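Local coordinates for protein rusticyanin (Thiobacillus ferrooxidans, PDB 2CAK) that carries electrons from cytochrome c552 to the A-type oxidase as a monomeric periplasmic blue copper protein in iron respiration, at residues D87-V92 with Y134-I139; F124-T129 with G149-K154; S26-T31 with H56-P61; P12-M17 with T74-N79; K35-V40 with D64-A69. All blocks are in the same frame, centred on the assembly; numbering follows the deposited sequence.

Contact 1: residues D87-V92 with Y134-I139; sequences DITQKV and YYVCQI. Unlike the reference sequence in segment 87-92: Gln90 (reference Lys), Val92 (reference Gly). With CU1 (copper (I) ion), chain B.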
# COMPACT_ATOMS: atom_id res chain seq x y z
N ASP A 87 5.92 -1.56 -0.08
CA ASP A 87 7.09 -1.28 -0.91
C ASP A 87 6.75 -1.53 -2.38
O ASP A 87 6.15 -2.56 -2.73
CB ASP A 87 8.26 -2.19 -0.50
CG ASP A 87 8.67 -1.85 0.92
OD1 ASP A 87 9.13 -0.70 1.14
OD2 ASP A 87 8.49 -2.66 1.82
N ILE A 88 7.20 -0.63 -3.26
CA ILE A 88 6.93 -0.75 -4.70
C ILE A 88 8.20 -1.23 -5.40
O ILE A 88 9.29 -0.67 -5.21
CB ILE A 88 6.43 0.58 -5.25
CG1 ILE A 88 5.17 1.07 -4.53
CG2 ILE A 88 6.21 0.50 -6.75
CD1 ILE A 88 4.78 2.52 -4.82
N THR A 89 8.05 -2.27 -6.22
CA THR A 89 9.13 -2.89 -6.96
C THR A 89 8.72 -3.17 -8.40
O THR A 89 7.51 -3.19 -8.66
CB THR A 89 9.56 -4.17 -6.25
OG1 THR A 89 10.63 -4.83 -6.92
CG2 THR A 89 8.39 -5.16 -6.12
N GLN A 90 9.65 -3.39 -9.29
CA GLN A 90 9.35 -3.93 -10.62
C GLN A 90 9.54 -5.44 -10.72
O GLN A 90 9.22 -6.03 -11.75
CB GLN A 90 10.07 -3.13 -11.71
CG GLN A 90 9.36 -1.75 -11.74
CD GLN A 90 9.65 -0.97 -13.01
OE1 GLN A 90 10.79 -0.51 -13.12
NE2 GLN A 90 8.68 -0.82 -13.92
N LYS A 91 10.07 -6.09 -9.68
CA LYS A 91 10.15 -7.55 -9.63
C LYS A 91 8.75 -8.13 -9.51
O LYS A 91 7.86 -7.55 -8.91
CB LYS A 91 11.01 -8.07 -8.49
CG LYS A 91 12.46 -7.59 -8.43
CD LYS A 91 13.26 -7.82 -9.69
CE LYS A 91 14.75 -7.67 -9.40
NZ LYS A 91 15.26 -6.34 -9.91
N VAL A 92 8.52 -9.25 -10.16
CA VAL A 92 7.25 -9.87 -10.43
C VAL A 92 6.97 -11.05 -9.50
O VAL A 92 7.91 -11.73 -9.05
CB VAL A 92 7.22 -10.31 -11.92
CG1 VAL A 92 7.38 -9.17 -12.92
CG2 VAL A 92 8.30 -11.34 -12.20
N TYR A 134 4.67 -3.57 -8.76
CA TYR A 134 3.95 -4.32 -7.77
C TYR A 134 4.16 -3.67 -6.40
O TYR A 134 5.26 -3.19 -6.14
CB TYR A 134 4.44 -5.78 -7.70
CG TYR A 134 4.07 -6.51 -8.99
CD1 TYR A 134 2.88 -7.21 -9.12
CD2 TYR A 134 4.91 -6.44 -10.11
CE1 TYR A 134 2.58 -7.84 -10.31
CE2 TYR A 134 4.57 -7.04 -11.29
CZ TYR A 134 3.42 -7.76 -11.39
OH TYR A 134 3.09 -8.36 -12.60
N TYR A 135 3.14 -3.68 -5.57
CA TYR A 135 3.27 -3.27 -4.17
C TYR A 135 3.24 -4.55 -3.32
O TYR A 135 2.41 -5.42 -3.56
CB TYR A 135 2.21 -2.25 -3.74
CG TYR A 135 0.75 -2.60 -3.91
CD1 TYR A 135 0.07 -2.43 -5.11
CD2 TYR A 135 0.02 -3.12 -2.86
CE1 TYR A 135 -1.26 -2.76 -5.27
CE2 TYR A 135 -1.32 -3.43 -3.00
CZ TYR A 135 -1.95 -3.25 -4.19
OH TYR A 135 -3.29 -3.59 -4.30
N VAL A 136 4.20 -4.64 -2.38
CA VAL A 136 4.45 -5.85 -1.62
C VAL A 136 4.70 -5.51 -0.18
O VAL A 136 5.17 -4.41 0.14
CB VAL A 136 5.61 -6.70 -2.20
CG1 VAL A 136 5.50 -6.90 -3.70
CG2 VAL A 136 6.98 -6.10 -1.88
N CYS A 137 4.48 -6.44 0.71
CA CYS A 137 4.95 -6.42 2.08
C CYS A 137 6.24 -7.27 2.18
O CYS A 137 6.30 -8.35 1.56
CB CYS A 137 3.91 -6.97 3.04
SG CYS A 137 4.46 -7.04 4.78
N GLN A 138 7.21 -6.77 2.96
CA GLN A 138 8.48 -7.47 3.12
C GLN A 138 8.55 -8.42 4.31
O GLN A 138 9.59 -9.09 4.47
CB GLN A 138 9.65 -6.47 3.22
CG GLN A 138 9.92 -5.77 1.91
CD GLN A 138 11.28 -5.08 2.02
OE1 GLN A 138 11.54 -3.96 2.47
NE2 GLN A 138 12.22 -5.92 1.65
N ILE A 139 7.52 -8.50 5.15
CA ILE A 139 7.60 -9.46 6.25
C ILE A 139 7.78 -10.84 5.69
O ILE A 139 6.99 -11.19 4.78
CB ILE A 139 6.39 -9.42 7.18
CG1 ILE A 139 6.31 -8.11 7.98
CG2 ILE A 139 6.44 -10.60 8.17
CD1 ILE A 139 5.10 -8.00 8.92
CU CU1 B . 2.83 -8.11 5.87
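Asp87 O takes two donors from the facing strand, the N-H of Val136 at 2.9 Å from O and, more weakly, the CA-H of Tyr135, whose CA is 3.3 Å from the same oxygen. Asp87 N answers with a bond to Val136 O, which closes one antiparallel hydrogen-bonded pair. Two residues along, Thr89 and Tyr134 form the next, with Thr89 N to Tyr134 O and Tyr134 N to Thr89 O both 2.9 Å and nearly straight. Threonine suits its place because each branch has work: CG2 packs 4.2 Å from Val136 CG1, the two side chains crossing at about a right angle, while OG1, anti to the backbone N (chi1 -179°), accepts from Lys91 N in an ST turn and also bonds to Ile101 O. An alanine here would probably leave Lys91 N without its acceptor and set the turn after the strand free to shift. Beyond that turn Val92 CG1 packs 3.9 Å from Tyr134 CE2, approaching the ring obliquely. Just after strand 134-136, Cys137 SG binds copper at 2.2 Å, together with His84, His142 and Met147. The same sulfur accepts from Ile139 N at 3.4 Å, which would be expected to draw some charge from the thiolate. A metal ligand is thus set directly after a strand whose backbone bonds to 87-89 fix its course, as in other cupredoxins.

Contact 2: residues F124-T129 with G149-K154; sequences FTWHPT and GKIIVK. Unlike the reference sequence in segment 149-154: Ile152 (reference Val).
Thr129 and Val153 mark the nearest approach of the two backbones, their CA atoms 7.1 Å apart, and no hydrogen bond passes between the segments. It is the loop after strand 119-126 that comes nearest to the end of strand 148-153; the two strands belong to different sheets and meet through side chains across the interior of the cupredoxin sandwich. Trp126 spans most of the gap. Its CG stands anti to the backbone N (chi1 -178°), and the benzo end of the indole reaches Ile151 tip to tip, with CZ3 4.0 Å from Ile151 CD1. The methyl comes to the ring obliquely, and Ile151 CG2 adds a second touch at 4.1 Å from Trp126 CH2. Tryptophan suits the position because few side chains are both long and broad enough to meet two residues of the other sheet, and CH2 also lies 4.2 Å from Val153 CG2. Pro128 braces the indole from its own segment, its CB sitting over one face near the rim. It crosses Val153 at about a right angle, with CG 4.0 Å from Val153 CG2. The other valine methyl, CG1, lies 3.8 Å from Thr129 O, an oxygen bonded in turn by Tyr133 OH. Strand 131-136 flanks 148-153 and sends the Tyr133 ring against Trp126 edge-to-face, while Ile65 of strand 62-65, the neighbour on the other flank of 148-153, touches both Trp126 and Ile151.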
# COMPACT_ATOMS: atom_id res chain seq x y z
N PHE A 124 4.07 9.17 1.63
CA PHE A 124 5.25 9.38 0.77
C PHE A 124 4.73 9.73 -0.63
O PHE A 124 3.60 9.47 -1.00
CB PHE A 124 6.23 8.21 0.76
CG PHE A 124 5.68 6.91 0.17
CD1 PHE A 124 5.79 6.62 -1.18
CD2 PHE A 124 5.07 5.96 0.97
CE1 PHE A 124 5.28 5.45 -1.72
CE2 PHE A 124 4.61 4.77 0.43
CZ PHE A 124 4.71 4.50 -0.92
N THR A 125 5.61 10.36 -1.42
CA THR A 125 5.29 10.75 -2.78
C THR A 125 6.06 9.91 -3.78
O THR A 125 7.15 9.36 -3.47
CB THR A 125 5.55 12.26 -2.97
OG1 THR A 125 4.96 12.67 -4.20
CG2 THR A 125 7.00 12.54 -3.14
N TRP A 126 5.52 9.72 -4.95
CA TRP A 126 6.11 8.88 -5.98
C TRP A 126 5.83 9.49 -7.34
O TRP A 126 4.69 9.91 -7.60
CB TRP A 126 5.47 7.49 -5.88
CG TRP A 126 5.97 6.45 -6.83
CD1 TRP A 126 7.22 6.24 -7.30
CD2 TRP A 126 5.13 5.43 -7.43
NE1 TRP A 126 7.23 5.17 -8.15
CE2 TRP A 126 5.95 4.64 -8.25
CE3 TRP A 126 3.78 5.08 -7.36
CZ2 TRP A 126 5.48 3.55 -9.00
CZ3 TRP A 126 3.29 4.00 -8.10
CH2 TRP A 126 4.14 3.25 -8.91
N HIS A 127 6.83 9.56 -8.20
CA HIS A 127 6.72 10.07 -9.55
C HIS A 127 7.15 8.99 -10.54
O HIS A 127 8.29 8.99 -11.00
CB HIS A 127 7.60 11.30 -9.74
CG HIS A 127 7.19 12.51 -8.98
ND1 HIS A 127 6.36 13.46 -9.53
CD2 HIS A 127 7.45 12.94 -7.72
CE1 HIS A 127 6.13 14.44 -8.66
NE2 HIS A 127 6.77 14.15 -7.56
N PRO A 128 6.27 8.06 -10.88
CA PRO A 128 6.71 6.93 -11.69
C PRO A 128 6.77 7.23 -13.19
O PRO A 128 6.07 8.09 -13.69
CB PRO A 128 5.59 5.91 -11.49
CG PRO A 128 4.39 6.72 -11.15
CD PRO A 128 4.91 7.89 -10.37
N THR A 129 7.66 6.45 -13.82
CA THR A 129 7.64 6.38 -15.28
C THR A 129 6.67 5.27 -15.67
O THR A 129 6.34 4.40 -14.88
CB THR A 129 9.07 6.21 -15.80
OG1 THR A 129 9.52 4.90 -15.58
CG2 THR A 129 10.07 7.15 -15.09
N GLY A 149 -0.09 -6.55 -4.74
CA GLY A 149 -0.93 -6.21 -5.84
C GLY A 149 -0.18 -5.55 -6.96
O GLY A 149 1.01 -5.27 -6.82
N LYS A 150 -0.85 -5.29 -8.07
CA LYS A 150 -0.21 -4.75 -9.27
C LYS A 150 -0.55 -3.28 -9.47
O LYS A 150 -1.66 -2.84 -9.12
CB LYS A 150 -0.71 -5.59 -10.45
CG LYS A 150 -0.03 -5.34 -11.77
CD LYS A 150 -0.44 -6.34 -12.83
CE LYS A 150 -1.83 -6.26 -13.32
NZ LYS A 150 -1.84 -7.26 -14.49
N ILE A 151 0.34 -2.53 -10.07
CA ILE A 151 0.16 -1.13 -10.47
C ILE A 151 0.53 -1.00 -11.94
O ILE A 151 1.62 -1.43 -12.35
CB ILE A 151 1.05 -0.20 -9.63
CG1 ILE A 151 0.84 -0.42 -8.15
CG2 ILE A 151 0.82 1.23 -10.06
CD1 ILE A 151 1.84 0.34 -7.31
N ILE A 152 -0.39 -0.45 -12.71
CA ILE A 152 -0.10 -0.14 -14.14
C ILE A 152 -0.06 1.38 -14.29
O ILE A 152 -1.02 2.06 -13.97
CB ILE A 152 -1.16 -0.77 -15.04
CG1 ILE A 152 -1.26 -2.28 -14.89
CG2 ILE A 152 -0.93 -0.36 -16.52
CD1 ILE A 152 -2.33 -2.97 -15.64
N VAL A 153 1.10 1.89 -14.72
CA VAL A 153 1.26 3.33 -14.98
C VAL A 153 1.31 3.53 -16.48
O VAL A 153 2.14 2.95 -17.18
CB VAL A 153 2.52 3.87 -14.32
CG1 VAL A 153 2.69 5.37 -14.69
CG2 VAL A 153 2.54 3.60 -12.80
N LYS A 154 0.36 4.25 -17.01
CA LYS A 154 0.25 4.58 -18.42
C LYS A 154 1.34 5.55 -18.86
O LYS A 154 2.02 6.18 -17.99
CB LYS A 154 -1.18 5.07 -18.65
CG LYS A 154 -2.17 3.96 -18.22
CD LYS A 154 -3.49 4.04 -18.97
CE LYS A 154 -4.45 2.91 -18.64
NZ LYS A 154 -3.86 1.55 -18.80
OXT LYS A 154 1.42 5.70 -20.09

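Contact 3: residues S26-T31 with H56-P61; sequences SGDTVT and HGKKNP. Unlike the reference sequence in segment 56-61: Gly57 (reference Asp).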
# COMPACT_ATOMS: atom_id res chain seq x y z
N SER A 26 -13.79 -0.32 -10.47
CA SER A 26 -14.51 -1.18 -11.38
C SER A 26 -13.97 -2.60 -11.25
O SER A 26 -12.79 -2.82 -11.53
CB SER A 26 -14.34 -0.74 -12.83
OG SER A 26 -15.37 -1.29 -13.63
N GLY A 27 -14.78 -3.55 -10.81
CA GLY A 27 -14.33 -4.91 -10.51
C GLY A 27 -13.22 -4.92 -9.47
O GLY A 27 -13.37 -4.37 -8.38
N ASP A 28 -12.06 -5.50 -9.77
CA ASP A 28 -10.96 -5.47 -8.78
C ASP A 28 -9.86 -4.51 -9.23
O ASP A 28 -8.68 -4.73 -8.98
CB ASP A 28 -10.40 -6.84 -8.45
CG ASP A 28 -9.53 -6.92 -7.18
OD1 ASP A 28 -9.75 -6.31 -6.09
OD2 ASP A 28 -8.50 -7.67 -7.17
N THR A 29 -10.26 -3.46 -9.95
CA THR A 29 -9.30 -2.42 -10.36
C THR A 29 -9.73 -1.06 -9.81
O THR A 29 -10.94 -0.78 -9.73
CB THR A 29 -9.24 -2.37 -11.90
OG1 THR A 29 -8.77 -3.64 -12.38
CG2 THR A 29 -8.28 -1.31 -12.34
N VAL A 30 -8.77 -0.25 -9.40
CA VAL A 30 -9.01 1.13 -8.95
C VAL A 30 -8.31 2.06 -9.92
O VAL A 30 -7.08 1.95 -10.08
CB VAL A 30 -8.53 1.36 -7.50
CG1 VAL A 30 -8.89 2.78 -7.06
CG2 VAL A 30 -9.11 0.28 -6.60
N THR A 31 -9.05 2.94 -10.56
CA THR A 31 -8.53 3.83 -11.58
C THR A 31 -8.46 5.27 -11.04
O THR A 31 -9.43 5.79 -10.53
CB THR A 31 -9.36 3.78 -12.87
OG1 THR A 31 -9.36 2.43 -13.42
CG2 THR A 31 -8.76 4.70 -13.88
N HIS A 56 -9.28 1.45 -1.24
CA HIS A 56 -10.65 1.78 -1.62
C HIS A 56 -11.59 0.62 -1.33
O HIS A 56 -12.51 0.33 -2.10
CB HIS A 56 -10.74 2.20 -3.10
CG HIS A 56 -11.77 3.24 -3.34
ND1 HIS A 56 -11.43 4.55 -3.67
CD2 HIS A 56 -13.11 3.22 -3.31
CE1 HIS A 56 -12.53 5.25 -3.80
NE2 HIS A 56 -13.57 4.49 -3.60
N GLY A 57 -11.38 -0.03 -0.17
CA GLY A 57 -12.16 -1.10 0.30
C GLY A 57 -12.19 -2.37 -0.49
O GLY A 57 -13.11 -3.17 -0.39
N LYS A 58 -11.22 -2.59 -1.30
CA LYS A 58 -11.02 -3.77 -2.12
C LYS A 58 -9.74 -4.47 -1.68
O LYS A 58 -8.78 -3.81 -1.31
CB LYS A 58 -10.89 -3.39 -3.60
CG LYS A 58 -12.11 -2.69 -4.18
CD LYS A 58 -13.23 -3.70 -4.29
CE LYS A 58 -12.99 -4.57 -5.52
NZ LYS A 58 -14.29 -4.96 -6.13
N LYS A 59 -9.72 -5.80 -1.80
CA LYS A 59 -8.55 -6.58 -1.47
C LYS A 59 -7.55 -6.67 -2.63
O LYS A 59 -7.91 -7.09 -3.73
CB LYS A 59 -9.01 -8.01 -1.12
CG LYS A 59 -7.87 -8.87 -0.63
CD LYS A 59 -8.35 -10.28 -0.31
CE LYS A 59 -8.41 -11.00 -1.63
NZ LYS A 59 -7.41 -12.14 -1.57
N ASN A 60 -6.32 -6.25 -2.35
CA ASN A 60 -5.21 -6.31 -3.32
C ASN A 60 -5.60 -5.90 -4.72
O ASN A 60 -5.26 -6.57 -5.71
CB ASN A 60 -4.56 -7.67 -3.33
CG ASN A 60 -4.04 -8.13 -2.00
OD1 ASN A 60 -3.55 -7.34 -1.21
ND2 ASN A 60 -4.10 -9.43 -1.77
N PRO A 61 -6.24 -4.76 -4.95
CA PRO A 61 -6.68 -4.36 -6.30
C PRO A 61 -5.53 -3.91 -7.18
O PRO A 61 -4.48 -3.47 -6.73
CB PRO A 61 -7.64 -3.20 -6.04
CG PRO A 61 -7.10 -2.58 -4.78
CD PRO A 61 -6.64 -3.74 -3.96
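The flat carboxylate of Asp28 has OD1 3.1 Å from Lys59 O, and the puckered ring of Pro61 packs beside it, with CB 3.8 Å from Asp28 OD1. They meet at a type II' turn, Ser26 to Thr29, that closes the hairpin of strands 24-26 and 29-31. Asp28 CG is anti to the backbone N (chi1 -164°). OD1 and Lys59 O are two acceptors, whose repulsion the nearby Lys58 ammonium, NZ 4.7 Å from OD1, would be expected to ease. The bent Lys58 chain brings NZ to Gly27 O, but the modelled 2.5 Å is too short to be trusted in detail. An alanine in place of Lys58 would probably take away the positive charge near Asp28 OD1 and the doubtful donor to Gly27 O. Glycine suits position 27 because of its positive phi. On the buried side, Val30 and Pro61 lie side by side, pointing the same way, with Val30 CG2 3.8 Å from Pro61 CB.

Contact 4: residues P12-M17 with T74-N79; sequences PQVKAM and TFINTN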
# COMPACT_ATOMS: atom_id res chain seq x y z
N PRO A 12 -11.26 6.76 14.51
CA PRO A 12 -12.04 7.66 13.61
C PRO A 12 -11.17 8.40 12.61
O PRO A 12 -11.61 8.74 11.49
CB PRO A 12 -12.75 8.60 14.61
CG PRO A 12 -12.54 8.05 15.96
CD PRO A 12 -11.48 7.02 15.95
N GLN A 13 -9.92 8.71 12.97
CA GLN A 13 -9.00 9.33 12.03
C GLN A 13 -8.62 8.37 10.93
O GLN A 13 -8.50 8.78 9.75
CB GLN A 13 -7.73 9.84 12.75
CG GLN A 13 -8.00 11.02 13.69
CD GLN A 13 -6.76 11.34 14.49
OE1 GLN A 13 -5.98 10.51 14.91
NE2 GLN A 13 -6.57 12.64 14.73
N VAL A 14 -8.41 7.08 11.25
CA VAL A 14 -8.16 6.08 10.20
C VAL A 14 -9.31 6.03 9.23
O VAL A 14 -9.11 6.01 8.00
CB VAL A 14 -7.88 4.68 10.81
CG1 VAL A 14 -7.89 3.58 9.79
CG2 VAL A 14 -6.53 4.65 11.57
N LYS A 15 -10.54 5.95 9.75
CA LYS A 15 -11.71 5.88 8.85
C LYS A 15 -11.77 7.11 7.97
O LYS A 15 -12.11 6.99 6.79
CB LYS A 15 -12.99 5.68 9.67
CG LYS A 15 -13.15 4.27 10.21
CD LYS A 15 -14.42 4.08 11.02
CE LYS A 15 -14.45 2.77 11.79
NZ LYS A 15 -15.35 2.82 12.98
N ALA A 16 -11.46 8.25 8.52
CA ALA A 16 -11.51 9.47 7.72
C ALA A 16 -10.49 9.44 6.59
O ALA A 16 -10.71 9.96 5.49
CB ALA A 16 -11.27 10.66 8.62
N MET A 17 -9.31 8.86 6.84
CA MET A 17 -8.27 8.80 5.84
C MET A 17 -8.62 7.80 4.74
O MET A 17 -8.41 8.08 3.56
CB MET A 17 -6.89 8.42 6.41
CG MET A 17 -6.31 9.49 7.31
SD MET A 17 -4.56 9.15 7.77
CE MET A 17 -4.90 8.19 9.18
N THR A 74 -0.69 7.22 1.14
CA THR A 74 -0.83 7.09 2.56
C THR A 74 -0.98 5.61 2.88
O THR A 74 -1.85 4.94 2.31
CB THR A 74 -2.06 7.86 3.07
OG1 THR A 74 -1.99 9.25 2.65
CG2 THR A 74 -2.25 7.76 4.57
N PHE A 75 -0.17 5.10 3.79
CA PHE A 75 -0.19 3.69 4.20
C PHE A 75 -0.45 3.62 5.70
O PHE A 75 0.26 4.27 6.49
CB PHE A 75 1.12 2.99 3.87
CG PHE A 75 1.21 1.56 4.38
CD1 PHE A 75 0.29 0.60 4.05
CD2 PHE A 75 2.21 1.21 5.25
CE1 PHE A 75 0.32 -0.69 4.58
CE2 PHE A 75 2.30 -0.04 5.76
CZ PHE A 75 1.37 -0.99 5.44
N ILE A 76 -1.45 2.84 6.09
CA ILE A 76 -1.88 2.70 7.47
C ILE A 76 -1.81 1.22 7.84
O ILE A 76 -2.33 0.38 7.14
CB ILE A 76 -3.36 3.18 7.63
CG1 ILE A 76 -3.62 4.54 7.00
CG2 ILE A 76 -3.77 3.09 9.09
CD1 ILE A 76 -5.06 4.87 6.73
N ASN A 77 -1.23 0.89 8.98
CA ASN A 77 -1.19 -0.45 9.45
C ASN A 77 -2.26 -0.65 10.54
O ASN A 77 -2.07 -0.24 11.69
CB ASN A 77 0.18 -0.86 10.02
CG ASN A 77 0.21 -2.26 10.59
OD1 ASN A 77 1.06 -2.57 11.50
ND2 ASN A 77 -0.66 -3.10 10.16
N THR A 78 -3.35 -1.32 10.17
CA THR A 78 -4.46 -1.61 11.04
C THR A 78 -4.44 -2.98 11.70
O THR A 78 -5.36 -3.38 12.39
CB THR A 78 -5.80 -1.39 10.29
OG1 THR A 78 -5.78 -2.04 9.00
CG2 THR A 78 -6.03 0.09 10.04
N ASN A 79 -3.40 -3.76 11.46
CA ASN A 79 -3.38 -5.17 11.86
C ASN A 79 -2.67 -5.36 13.17
O ASN A 79 -1.45 -5.27 13.24
CB ASN A 79 -2.75 -5.99 10.73
CG ASN A 79 -2.98 -7.48 10.90
OD1 ASN A 79 -3.95 -8.04 11.50
ND2 ASN A 79 -2.06 -8.16 10.34
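Met17 reaches Ile76 through a chain that is extended at chi2 and then bends at chi3 (-88°), which folds CE back to 4.1 Å from Ile76 CD1. Ile76 CD1 also lies 4.0 Å from Met17 CB, so CD1 touches both the root and the folded-back end of the methionine. Val14, one helical turn earlier, has CG1 anti to the backbone N (chi1 169°) and splits its branches: CG2 meets Ile76 CG2 at 4.0 Å, and CG1 meets Thr78 CG2, also at 4.0 Å. Met17 SD passes Thr74 CG2 at about a right angle. A flexible methionine and compact branched residues suit such a close, wholly apolar fit, while Thr78 turns its hydroxyl to Ala43 O. The axes of helix and strand run 10.4 Å apart, at 143° between their directions. Alternate residues Thr74, Ile76 and Thr78 face the helix, as is typical of a helix laid on one face of a beta sheet, here on the cupredoxin sandwich.

Contact 5: residues K35-V40 with D64-A69; sequences KTVHVV and DIPGGA. Unlike the reference sequence in segment 64-69: Asp64 (reference Glu), Gly67 (reference Ala).
A type II beta turn from Pro66 to Ala69 carries the chain from strand 62-65 in one sheet of the cupredoxin sandwich to strand 70-77 in the other, and this contact is where the turn meets the start of strand 36-43. Ala69 N closes the turn on Pro66 O at 3.3 Å. Gly68 sits at its third position with phi 86°, a conformation in which a side chain would be jammed against the preceding carbonyl oxygen, so glycine fits where other residues would be strained. Across the contact Ala69 lies beside Lys35: its CA is 3.4 Å from Lys35 O, a bent CA-H...O contact, and its CB is 3.7 Å from the same oxygen. A methyl is small enough for two backbones to come this near, the CA atoms of the two residues being 4.9 Å apart. Val37 supplies the apolar part. Its CG1 reaches Pro66 CD at 4.4 Å and Ala69 CB at 4.5 Å, a light touch in which a branched strand residue covers the inner side of the turn. No hydrogen bond joins the segments; that work begins one residue later, where Lys35 and Val37 bond to the backbone of Thr70 and strand 36-43 pairs in parallel with 70-77. Ile65 packs on Ile151 of strand 148-153 and on Val71 of strand 70-77, so it bridges the two sheets beside the turn that connects them.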
# COMPACT_ATOMS: atom_id res chain seq x y z
N LYS A 35 -3.90 15.29 -12.03
CA LYS A 35 -2.47 15.64 -11.96
C LYS A 35 -1.79 15.09 -10.71
O LYS A 35 -0.65 14.69 -10.76
CB LYS A 35 -2.30 17.16 -12.06
CG LYS A 35 -2.65 17.75 -13.42
CD LYS A 35 -1.70 17.41 -14.52
CE LYS A 35 -1.91 16.05 -15.17
NZ LYS A 35 -0.66 15.24 -15.04
N THR A 36 -2.50 15.11 -9.59
CA THR A 36 -2.08 14.57 -8.29
C THR A 36 -3.14 13.59 -7.83
O THR A 36 -4.33 13.98 -7.88
CB THR A 36 -1.87 15.61 -7.21
OG1 THR A 36 -0.83 16.54 -7.66
CG2 THR A 36 -1.38 15.01 -5.90
N VAL A 37 -2.77 12.34 -7.56
CA VAL A 37 -3.72 11.30 -7.15
C VAL A 37 -3.35 10.87 -5.73
O VAL A 37 -2.20 10.95 -5.33
CB VAL A 37 -3.81 10.17 -8.14
CG1 VAL A 37 -4.10 10.59 -9.58
CG2 VAL A 37 -2.54 9.33 -8.13
N HIS A 38 -4.37 10.45 -4.97
CA HIS A 38 -4.17 10.07 -3.56
C HIS A 38 -4.60 8.64 -3.40
O HIS A 38 -5.78 8.28 -3.51
CB HIS A 38 -4.91 11.10 -2.67
CG HIS A 38 -4.63 12.55 -3.01
ND1 HIS A 38 -3.76 13.36 -2.31
CD2 HIS A 38 -5.11 13.36 -3.98
CE1 HIS A 38 -3.71 14.55 -2.84
NE2 HIS A 38 -4.53 14.62 -3.86
N VAL A 39 -3.64 7.76 -3.16
CA VAL A 39 -3.80 6.34 -2.87
C VAL A 39 -3.79 6.17 -1.36
O VAL A 39 -2.81 6.54 -0.71
CB VAL A 39 -2.69 5.51 -3.52
CG1 VAL A 39 -2.83 4.03 -3.18
CG2 VAL A 39 -2.67 5.67 -5.05
N VAL A 40 -4.84 5.55 -0.79
CA VAL A 40 -4.83 5.30 0.66
C VAL A 40 -4.99 3.80 0.88
O VAL A 40 -6.03 3.21 0.56
CB VAL A 40 -5.90 6.11 1.44
CG1 VAL A 40 -5.75 5.83 2.91
CG2 VAL A 40 -5.81 7.61 1.12
N ASP A 64 -4.59 1.57 -11.47
CA ASP A 64 -4.30 2.13 -12.79
C ASP A 64 -4.03 3.64 -12.58
O ASP A 64 -4.94 4.37 -12.16
CB ASP A 64 -5.45 1.88 -13.73
CG ASP A 64 -5.53 0.51 -14.35
OD1 ASP A 64 -4.93 -0.51 -13.93
OD2 ASP A 64 -6.23 0.37 -15.39
N ILE A 65 -2.83 4.07 -12.89
CA ILE A 65 -2.33 5.43 -12.60
C ILE A 65 -1.98 6.12 -13.91
O ILE A 65 -1.35 5.51 -14.79
CB ILE A 65 -1.11 5.36 -11.63
CG1 ILE A 65 -1.54 4.81 -10.23
CG2 ILE A 65 -0.42 6.70 -11.49
CD1 ILE A 65 -0.62 4.55 -9.13
N PRO A 66 -2.38 7.37 -14.09
CA PRO A 66 -2.04 8.06 -15.34
C PRO A 66 -0.58 8.41 -15.44
O PRO A 66 0.08 8.74 -14.46
CB PRO A 66 -2.93 9.30 -15.30
CG PRO A 66 -3.48 9.44 -13.96
CD PRO A 66 -3.21 8.16 -13.20
N GLY A 67 -0.04 8.39 -16.67
CA GLY A 67 1.34 8.80 -16.84
C GLY A 67 1.54 10.25 -16.44
O GLY A 67 0.68 11.11 -16.69
N GLY A 68 2.67 10.53 -15.78
CA GLY A 68 2.98 11.92 -15.48
C GLY A 68 2.33 12.38 -14.20
O GLY A 68 2.63 13.45 -13.73
N ALA A 69 1.46 11.59 -13.56
CA ALA A 69 0.85 12.07 -12.32
C ALA A 69 1.80 12.01 -11.14
O ALA A 69 2.69 11.16 -11.09
CB ALA A 69 -0.40 11.25 -11.99

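In the fold
Contact 2 is a buried contact across the two sheets, made by apolar side chains, and contact 4, also buried and apolar, adds the N-terminal helix to one sheet. Contacts 1, 3 and 5 are partly buried and rely more on backbone. Contact 1 alone pairs neighbouring strands by hydrogen bonds and holds a copper ligand; contact 3 meets the solvent with charged groups around a turn. Contacts 1 and 2 share neighbouring strands 131-136 and 148-153, and Ile88 CD1 packs 3.7 Å from Trp126 CE3. Contacts 2 and 5, centres about 7 Å apart, are stitched together by strands 148-153 and 62-65. Tyr135 OH bonds Pro61 O, linking contacts 1 and 3.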